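Local coordinates for fimbrial protein MyfA (Yersinia enterocolitica, PDB 5LND), which forms, as the major pilus subunit, the homopolymeric Myf fimbriae of pathogenic strains, probable virulence factors built from Ig-like beta sandwiches joined by donor-strand complementation, at residues G16-S30 against E80-V94. Sequence-based numbering, arbitrary orientation.
Sequences GKLDADTPAFHLVMS and ERVEATFFLAAGDEV
The imidazole of His26 meets Glu83 and Thr85 at its edge: Glu83 OE1 lies 3.2 Å from His26 CE1, with the carboxylate turned 77° to the ring, and Thr85 OG1 makes a weak, long hydrogen bond with His26 ND1. This ring gets there because its CG stands anti to the backbone N (chi1 -177°), which swings it across toward the neighbouring strand. Phe86, on the other side of the sheet, likewise receives its partner in plane, Leu27 CB touching the rim at Phe86 CE2 (3.9 Å), while Trp73 meets the same ring edge-to-face. Phe87 lies alongside the carboxylate of Asp21, the two planes 26° apart and Phe87 CE1 3.5 Å from Asp21 CG; Asp21 OD1 reaches on to accept the N-H of Ala90 (3.1 Å). A ladder of backbone hydrogen bonds pairs strands 22-30 and 81-88 antiparallel in one sheet of the Ig-like sandwich, with 22-30 in the middle and 3-8 on its far side. Phe25, Leu27, Met29, Val82 and Phe86 point into the core, where Trp38 touches both Met29 and Val82. A classic beta bulge interrupts the ladder: Phe86 O accepts from both Ala24 N (2.8 Å) and Phe25 N, so Ala24 is the extra residue. Past Leu88 and ahead of Thr22 the loops stay in touch, Gly91 N bonding to Leu18 O, before 16-17 pairs with 93-94. Between the two ladders Leu18 CD1 presses tightly on Leu88 CB, at 3.4 Å, and Lys17, its chain bent at the last torsion, delivers NZ to a lone pair of Gly91 O at 2.8 Å.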
loop_
_atom_site.group_PDB
_atom_site.type_symbol
_atom_site.label_atom_id
_atom_site.label_comp_id
_atom_site.label_asym_id
_atom_site.label_seq_id
_atom_site.Cartn_x
_atom_site.Cartn_y
_atom_site.Cartn_z
ATOM N N GLY B 16 6.357 8.045 8.436
ATOM C CA GLY B 16 7.602 8.621 7.971
ATOM C C GLY B 16 8.684 7.574 7.885
ATOM O O GLY B 16 8.450 6.401 8.157
ATOM N N LYS B 17 9.878 8.004 7.505
ATOM C CA LYS B 17 10.988 7.087 7.314
ATOM C C LYS B 17 11.536 6.657 8.665
ATOM O O LYS B 17 11.762 7.480 9.551
ATOM C CB LYS B 17 12.075 7.751 6.474
ATOM C CG LYS B 17 13.068 6.795 5.843
ATOM C CD LYS B 17 14.049 7.555 4.965
ATOM C CE LYS B 17 15.230 6.690 4.548
ATOM N NZ LYS B 17 14.909 5.713 3.472
ATOM N N LEU B 18 11.720 5.354 8.822
ATOM C CA LEU B 18 12.213 4.793 10.064
ATOM C C LEU B 18 13.714 4.988 10.138
ATOM O O LEU B 18 14.413 4.766 9.145
ATOM C CB LEU B 18 11.870 3.309 10.129
ATOM C CG LEU B 18 10.388 2.954 10.121
ATOM C CD1 LEU B 18 10.180 1.463 9.958
ATOM C CD2 LEU B 18 9.719 3.440 11.390
ATOM N N ASP B 19 14.208 5.424 11.298
ATOM C CA ASP B 19 15.648 5.572 11.484
ATOM C C ASP B 19 16.243 4.192 11.702
ATOM O O ASP B 19 17.366 3.902 11.272
ATOM C CB ASP B 19 15.986 6.449 12.700
ATOM C CG ASP B 19 14.963 7.539 12.955
ATOM O OD1 ASP B 19 15.042 8.611 12.310
ATOM O OD2 ASP B 19 14.094 7.327 13.830
ATOM N N ALA B 20 15.460 3.341 12.358
ATOM C CA ALA B 20 15.959 2.084 12.904
ATOM C C ALA B 20 14.995 0.929 12.711
ATOM O O ALA B 20 13.817 1.130 12.418
ATOM C CB ALA B 20 16.247 2.251 14.372
ATOM N N ASP B 21 15.508 -0.283 12.889
ATOM C CA ASP B 21 14.665 -1.462 12.938
ATOM C C ASP B 21 13.657 -1.254 14.053
ATOM O O ASP B 21 14.025 -0.974 15.190
ATOM C CB ASP B 21 15.505 -2.720 13.184
ATOM C CG ASP B 21 16.333 -3.120 11.977
ATOM O OD1 ASP B 21 16.117 -2.556 10.888
ATOM O OD2 ASP B 21 17.196 -4.013 12.116
ATOM N N THR B 22 12.383 -1.374 13.711
ATOM C CA THR B 22 11.320 -0.970 14.602
ATOM C C THR B 22 10.355 -2.121 14.824
ATOM O O THR B 22 9.710 -2.578 13.884
ATOM C CB THR B 22 10.574 0.227 14.008
ATOM O OG1 THR B 22 11.499 1.298 13.794
ATOM C CG2 THR B 22 9.471 0.687 14.929
ATOM N N PRO B 23 10.266 -2.598 16.079
ATOM C CA PRO B 23 9.384 -3.681 16.531
ATOM C C PRO B 23 7.911 -3.389 16.274
ATOM O O PRO B 23 7.437 -2.276 16.506
ATOM C CB PRO B 23 9.658 -3.749 18.036
ATOM C CG PRO B 23 11.056 -3.238 18.172
ATOM C CD PRO B 23 11.156 -2.139 17.158
ATOM N N ALA B 24 7.196 -4.396 15.789
ATOM C CA ALA B 24 5.781 -4.250 15.474
ATOM C C ALA B 24 4.926 -5.331 16.128
ATOM O O ALA B 24 3.824 -5.056 16.603
ATOM C CB ALA B 24 5.573 -4.246 13.972
ATOM N N PHE B 25 5.430 -6.561 16.119
ATOM C CA PHE B 25 4.711 -7.691 16.694
ATOM C C PHE B 25 5.636 -8.564 17.526
ATOM O O PHE B 25 6.832 -8.655 17.250
ATOM C CB PHE B 25 4.085 -8.568 15.602
ATOM C CG PHE B 25 2.994 -7.900 14.811
ATOM C CD1 PHE B 25 1.792 -7.543 15.408
ATOM C CD2 PHE B 25 3.158 -7.663 13.457
ATOM C CE1 PHE B 25 0.791 -6.933 14.668
ATOM C CE2 PHE B 25 2.156 -7.070 12.718
ATOM C CZ PHE B 25 0.974 -6.705 13.329
ATOM N N HIS B 26 5.065 -9.216 18.533
ATOM C CA HIS B 26 5.804 -10.191 19.316
ATOM C C HIS B 26 5.058 -11.514 19.345
ATOM O O HIS B 26 3.847 -11.545 19.576
ATOM C CB HIS B 26 6.034 -9.689 20.735
ATOM C CG HIS B 26 6.847 -10.621 21.579
ATOM N ND1 HIS B 26 8.196 -10.829 21.378
ATOM C CD2 HIS B 26 6.504 -11.396 22.638
ATOM C CE1 HIS B 26 8.646 -11.689 22.273
ATOM N NE2 HIS B 26 7.639 -12.049 23.050
ATOM N N LEU B 27 5.794 -12.599 19.117
ATOM C CA LEU B 27 5.206 -13.925 19.012
ATOM C C LEU B 27 5.839 -14.871 20.013
ATOM O O LEU B 27 7.051 -14.847 20.205
ATOM C CB LEU B 27 5.420 -14.472 17.600
ATOM C CG LEU B 27 5.172 -15.971 17.412
ATOM C CD1 LEU B 27 3.716 -16.299 17.523
ATOM C CD2 LEU B 27 5.716 -16.417 16.083
ATOM N N VAL B 28 5.017 -15.696 20.657
ATOM C CA VAL B 28 5.517 -16.724 21.564
ATOM C C VAL B 28 4.889 -18.068 21.241
ATOM O O VAL B 28 3.677 -18.227 21.340
ATOM C CB VAL B 28 5.222 -16.380 23.034
ATOM C CG1 VAL B 28 5.792 -17.444 23.943
ATOM C CG2 VAL B 28 5.815 -15.035 23.383
ATOM N N MET B 29 5.716 -19.034 20.858
ATOM C CA MET B 29 5.232 -20.370 20.529
ATOM C C MET B 29 5.741 -21.378 21.562
ATOM O O MET B 29 6.945 -21.616 21.668
ATOM C CB MET B 29 5.680 -20.769 19.115
ATOM C CG MET B 29 5.159 -19.868 17.996
ATOM S SD MET B 29 5.934 -20.132 16.396
ATOM C CE MET B 29 7.560 -19.459 16.684
ATOM N N SER B 30 4.820 -21.971 22.316
ATOM C CA SER B 30 5.189 -22.844 23.423
ATOM C C SER B 30 4.739 -24.296 23.294
ATOM O O SER B 30 3.648 -24.582 22.795
ATOM C CB SER B 30 4.664 -22.275 24.739
ATOM O OG SER B 30 5.311 -21.062 25.052
ATOM N N GLU B 80 11.146 -25.657 25.028
ATOM C CA GLU B 80 9.771 -25.505 25.470
ATOM C C GLU B 80 9.151 -24.185 25.031
ATOM O O GLU B 80 7.931 -24.050 25.027
ATOM C CB GLU B 80 9.688 -25.624 26.983
ATOM C CG GLU B 80 10.392 -24.500 27.701
ATOM C CD GLU B 80 10.567 -24.792 29.164
ATOM O OE1 GLU B 80 10.155 -25.890 29.601
ATOM O OE2 GLU B 80 11.125 -23.932 29.873
ATOM N N ARG B 81 9.984 -23.216 24.669
ATOM C CA ARG B 81 9.474 -21.904 24.310
ATOM C C ARG B 81 10.348 -21.161 23.314
ATOM O O ARG B 81 11.553 -21.003 23.525
ATOM C CB ARG B 81 9.289 -21.064 25.564
ATOM C CG ARG B 81 8.470 -19.823 25.334
ATOM C CD ARG B 81 7.855 -19.337 26.623
ATOM N NE ARG B 81 8.685 -18.364 27.322
ATOM C CZ ARG B 81 8.353 -17.088 27.497
ATOM N NH1 ARG B 81 7.205 -16.622 27.024
ATOM N NH2 ARG B 81 9.171 -16.274 28.152
ATOM N N VAL B 82 9.726 -20.718 22.222
ATOM C CA VAL B 82 10.365 -19.837 21.250
ATOM C C VAL B 82 9.686 -18.469 21.228
ATOM O O VAL B 82 8.458 -18.370 21.203
ATOM C CB VAL B 82 10.281 -20.408 19.829
ATOM C CG1 VAL B 82 10.956 -19.472 18.835
ATOM C CG2 VAL B 82 10.898 -21.778 19.775
ATOM N N GLU B 83 10.493 -17.417 21.223
ATOM C CA GLU B 83 9.982 -16.074 21.024
ATOM C C GLU B 83 10.555 -15.474 19.757
ATOM O O GLU B 83 11.685 -15.783 19.365
ATOM C CB GLU B 83 10.347 -15.188 22.205
ATOM C CG GLU B 83 10.024 -15.811 23.540
ATOM C CD GLU B 83 9.945 -14.791 24.634
ATOM O OE1 GLU B 83 10.165 -13.596 24.350
ATOM O OE2 GLU B 83 9.656 -15.180 25.777
ATOM N N ALA B 84 9.771 -14.606 19.128
ATOM C CA ALA B 84 10.234 -13.864 17.963
ATOM C C ALA B 84 9.608 -12.489 17.961
ATOM O O ALA B 84 8.426 -12.349 18.272
ATOM C CB ALA B 84 9.893 -14.595 16.691
ATOM N N THR B 85 10.404 -11.476 17.628
ATOM C CA THR B 85 9.870 -10.141 17.380
ATOM C C THR B 85 9.905 -9.867 15.883
ATOM O O THR B 85 10.895 -10.162 15.215
ATOM C CB THR B 85 10.663 -9.054 18.112
ATOM O OG1 THR B 85 10.736 -9.367 19.505
ATOM C CG2 THR B 85 9.995 -7.697 17.947
ATOM N N PHE B 86 8.819 -9.320 15.356
ATOM C CA PHE B 86 8.785 -8.930 13.961
ATOM C C PHE B 86 8.907 -7.421 13.882
ATOM O O PHE B 86 8.092 -6.693 14.453
ATOM C CB PHE B 86 7.503 -9.422 13.289
ATOM C CG PHE B 86 7.393 -10.918 13.228
ATOM C CD1 PHE B 86 7.823 -11.613 12.106
ATOM C CD2 PHE B 86 6.864 -11.633 14.301
ATOM C CE1 PHE B 86 7.725 -12.998 12.049
ATOM C CE2 PHE B 86 6.765 -13.020 14.256
ATOM C CZ PHE B 86 7.197 -13.700 13.126
ATOM N N PHE B 87 9.938 -6.958 13.188
ATOM C CA PHE B 87 10.227 -5.539 13.145
ATOM C C PHE B 87 10.126 -4.992 11.726
ATOM O O PHE B 87 10.145 -5.750 10.757
ATOM C CB PHE B 87 11.617 -5.270 13.720
ATOM C CG PHE B 87 12.725 -5.890 12.927
ATOM C CD1 PHE B 87 13.270 -5.231 11.839
ATOM C CD2 PHE B 87 13.223 -7.138 13.268
ATOM C CE1 PHE B 87 14.275 -5.802 11.108
ATOM C CE2 PHE B 87 14.235 -7.718 12.537
ATOM C CZ PHE B 87 14.762 -7.047 11.453
ATOM N N LEU B 88 10.009 -3.671 11.617
ATOM C CA LEU B 88 10.044 -2.994 10.331
ATOM C C LEU B 88 11.481 -2.555 10.083
ATOM O O LEU B 88 12.172 -2.159 11.013
ATOM C CB LEU B 88 9.116 -1.792 10.355
ATOM C CG LEU B 88 7.696 -2.066 10.825
ATOM C CD1 LEU B 88 6.851 -0.820 10.686
ATOM C CD2 LEU B 88 7.099 -3.226 10.049
ATOM N N ALA B 89 11.945 -2.638 8.842
ATOM C CA ALA B 89 13.331 -2.292 8.562
ATOM C C ALA B 89 13.567 -0.786 8.664
ATOM O O ALA B 89 12.684 0.025 8.383
ATOM C CB ALA B 89 13.758 -2.820 7.206
ATOM N N ALA B 90 14.773 -0.422 9.081
ATOM C CA ALA B 90 15.200 0.967 9.074
ATOM C C ALA B 90 15.191 1.497 7.648
ATOM O O ALA B 90 15.675 0.828 6.739
ATOM C CB ALA B 90 16.585 1.074 9.641
ATOM N N GLY B 91 14.663 2.703 7.456
ATOM C CA GLY B 91 14.651 3.321 6.142
ATOM C C GLY B 91 13.332 3.177 5.408
ATOM O O GLY B 91 13.114 3.820 4.371
ATOM N N ASP B 92 12.461 2.320 5.935
ATOM C CA ASP B 92 11.127 2.140 5.376
ATOM C C ASP B 92 10.256 3.374 5.598
ATOM O O ASP B 92 10.144 3.873 6.716
ATOM C CB ASP B 92 10.453 0.897 5.973
ATOM C CG ASP B 92 10.819 -0.386 5.240
ATOM O OD1 ASP B 92 11.989 -0.527 4.827
ATOM O OD2 ASP B 92 9.926 -1.250 5.077
ATOM N N GLU B 93 9.652 3.862 4.518
ATOM C CA GLU B 93 8.742 4.987 4.595
ATOM C C GLU B 93 7.352 4.454 4.849
ATOM O O GLU B 93 6.747 3.849 3.974
ATOM C CB GLU B 93 8.784 5.797 3.309
ATOM C CG GLU B 93 10.161 6.380 3.035
ATOM C CD GLU B 93 10.094 7.691 2.277
ATOM O OE1 GLU B 93 8.978 8.055 1.835
ATOM O OE2 GLU B 93 11.152 8.349 2.132
ATOM N N VAL B 94 6.860 4.666 6.064
ATOM C CA VAL B 94 5.616 4.056 6.510
ATOM C C VAL B 94 4.531 5.091 6.720
ATOM O O VAL B 94 4.746 6.100 7.372
ATOM C CB VAL B 94 5.818 3.304 7.817
ATOM C CG1 VAL B 94 4.515 2.714 8.275
ATOM C CG2 VAL B 94 6.851 2.206 7.639
#